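Local atomic coordinates of similar to N-acetyltransferase (Staphylococcus aureus subsp. aureus, PDB entry 4MBU), a protein that probably transfers an acetyl group from acetyl-coenzyme A to an amine substrate, as a member of the Gcn5-related N-acetyltransferase (GNAT) family. Residues L17-D22 / Y88-A93. Numbering follows the deposited sequence.
Sequences LAIYND and YVDASA
I19, the buried residue of this contact, directs its CB from the helical segment 17-22 toward segment 88-93, where a β-strand ends and a turn begins. From its CB two branches diverge. CG2, anti to the backbone N, rests against the start of the side chain of Y88, 3.9 Å from Y88 CB, and also lies against the backbone between V89 and D90, 4.0 Å from D90 N. CG1 lies beside the I19 backbone N (chi1 -62°) and 4.0 Å from D90 OD2, the side chains of I19 and D90 crossing at about a right angle; chi2 of 178° extends the chain, so that CD1 forms its tip.

The carboxylate of D90 is tied back to its own turn. OD1 accepts from S92 N at 2.8 Å through its anti lone pair, closing an Asx turn, and from S92 OG above the carboxylate plane.

One helical position on, Y20 runs alongside Y88, both side chains pointing the same way. The CD1-CE1 edge of Y20 is turned onto one face of Y88 in a T-shaped stack, the planes at 82°, with Y20 CE1 3.9 Å from Y88 CZ.

No direct hydrogen bond joins the segments, but a water bridges them at the exposed margin: it donates to D22 OD2 and accepts from A91 N at 2.8 Å.

The contact thus seats helix 13-26 against the end of strand 82-89 in the mixed sheet of the GNAT fold. Strand 82-89 pairs with strand 63-72, whose F67 meets the Y88 ring, while V89 turns away from the helix to pack on helix 98-112. Beyond the stack, Y20 makes a cation-pi contact with R41 of helix 38-50 and packs on W76 of a second subunit.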
loop_
_atom_site.group_PDB
_atom_site.type_symbol
_atom_site.label_atom_id
_atom_site.label_comp_id
_atom_site.label_asym_id
_atom_site.label_seq_id
_atom_site.Cartn_x
_atom_site.Cartn_y
_atom_site.Cartn_z
ATOM N N LEU A 17 -29.938 3.332 9.579
ATOM C CA LEU A 17 -29.458 2.906 10.893
ATOM C C LEU A 17 -29.066 1.434 10.842
ATOM O O LEU A 17 -27.953 1.067 11.246
ATOM C CB LEU A 17 -30.509 3.158 11.978
ATOM C CG LEU A 17 -30.106 2.814 13.418
ATOM C CD1 LEU A 17 -28.944 3.650 13.869
ATOM C CD2 LEU A 17 -31.271 2.994 14.371
ATOM N N ALA A 18 -29.940 0.610 10.267
ATOM C CA ALA A 18 -29.709 -0.830 10.284
ATOM C C ALA A 18 -28.378 -1.104 9.616
ATOM O O ALA A 18 -27.503 -1.776 10.192
ATOM C CB ALA A 18 -30.833 -1.571 9.577
ATOM N N ILE A 19 -28.202 -0.513 8.434
ATOM C CA ILE A 19 -27.003 -0.760 7.646
ATOM C C ILE A 19 -25.788 -0.413 8.512
ATOM O O ILE A 19 -24.890 -1.244 8.704
ATOM C CB ILE A 19 -27.010 0.063 6.329
ATOM C CG1 ILE A 19 -28.188 -0.349 5.442
ATOM C CG2 ILE A 19 -25.711 -0.118 5.571
ATOM C CD1 ILE A 19 -28.281 0.473 4.139
ATOM N N TYR A 20 -25.825 0.780 9.111
ATOM C CA TYR A 20 -24.700 1.281 9.890
ATOM C C TYR A 20 -24.436 0.322 11.029
ATOM O O TYR A 20 -23.299 -0.100 11.236
ATOM C CB TYR A 20 -25.006 2.677 10.430
ATOM C CG TYR A 20 -23.829 3.422 11.040
ATOM C CD1 TYR A 20 -22.799 3.915 10.245
ATOM C CD2 TYR A 20 -23.782 3.682 12.406
ATOM C CE1 TYR A 20 -21.741 4.633 10.806
ATOM C CE2 TYR A 20 -22.744 4.393 12.973
ATOM C CZ TYR A 20 -21.723 4.862 12.169
ATOM O OH TYR A 20 -20.697 5.569 12.743
ATOM N N ASN A 21 -25.495 -0.072 11.731
ATOM C CA ASN A 21 -25.286 -0.907 12.908
ATOM C C ASN A 21 -24.747 -2.279 12.536
ATOM O O ASN A 21 -23.945 -2.848 13.280
ATOM C CB ASN A 21 -26.550 -1.014 13.766
ATOM C CG ASN A 21 -26.737 0.185 14.666
ATOM O OD1 ASN A 21 -25.782 0.914 14.951
ATOM N ND2 ASN A 21 -27.969 0.395 15.133
ATOM N N ASP A 22 -25.143 -2.787 11.366
ATOM C CA ASP A 22 -24.631 -4.078 10.924
ATOM C C ASP A 22 -23.114 -3.936 10.811
ATOM O O ASP A 22 -22.344 -4.767 11.315
ATOM C CB ASP A 22 -25.242 -4.465 9.577
ATOM C CG ASP A 22 -25.400 -5.968 9.414
ATOM O OD1 ASP A 22 -25.833 -6.632 10.381
ATOM O OD2 ASP A 22 -25.101 -6.487 8.317
ATOM N N TYR A 88 -21.546 3.068 2.802
ATOM C CA TYR A 88 -21.969 1.822 3.426
ATOM C C TYR A 88 -23.013 1.138 2.558
ATOM O O TYR A 88 -23.981 1.763 2.130
ATOM C CB TYR A 88 -22.535 2.094 4.817
ATOM C CG TYR A 88 -21.565 2.789 5.739
ATOM C CD1 TYR A 88 -20.622 2.066 6.447
ATOM C CD2 TYR A 88 -21.591 4.165 5.893
ATOM C CE1 TYR A 88 -19.743 2.683 7.285
ATOM C CE2 TYR A 88 -20.714 4.799 6.733
ATOM C CZ TYR A 88 -19.789 4.044 7.424
ATOM O OH TYR A 88 -18.894 4.646 8.265
ATOM N N VAL A 89 -22.796 -0.142 2.283
ATOM C CA VAL A 89 -23.700 -0.924 1.447
ATOM C C VAL A 89 -24.232 -2.088 2.271
ATOM O O VAL A 89 -23.464 -2.743 2.986
ATOM C CB VAL A 89 -22.977 -1.485 0.199
ATOM C CG1 VAL A 89 -23.885 -2.437 -0.558
ATOM C CG2 VAL A 89 -22.518 -0.351 -0.717
ATOM N N ASP A 90 -25.538 -2.326 2.196
ATOM C CA ASP A 90 -26.141 -3.464 2.886
ATOM C C ASP A 90 -25.422 -4.754 2.480
ATOM O O ASP A 90 -25.061 -4.931 1.313
ATOM C CB ASP A 90 -27.635 -3.552 2.569
ATOM C CG ASP A 90 -28.363 -4.554 3.453
ATOM O OD1 ASP A 90 -28.292 -5.766 3.168
ATOM O OD2 ASP A 90 -29.011 -4.130 4.431
ATOM N N ALA A 91 -25.189 -5.636 3.449
ATOM C CA ALA A 91 -24.434 -6.864 3.195
ATOM C C ALA A 91 -25.192 -7.848 2.299
ATOM O O ALA A 91 -24.594 -8.732 1.690
ATOM C CB ALA A 91 -24.018 -7.522 4.514
ATOM N N SER A 92 -26.507 -7.700 2.218
ATOM C CA SER A 92 -27.303 -8.550 1.337
ATOM C C SER A 92 -27.277 -8.013 -0.082
ATOM O O SER A 92 -27.780 -8.650 -0.999
ATOM C CB SER A 92 -28.751 -8.599 1.813
ATOM O OG SER A 92 -29.344 -7.312 1.758
ATOM N N ALA A 93 -26.692 -6.832 -0.259
ATOM C CA ALA A 93 -26.758 -6.134 -1.542
ATOM C C ALA A 93 -25.381 -5.885 -2.165
ATOM O O ALA A 93 -25.222 -4.969 -2.979
ATOM C CB ALA A 93 -27.521 -4.819 -1.383
HETATM O O HOH W 1 -25.854 -4.859 6.073
#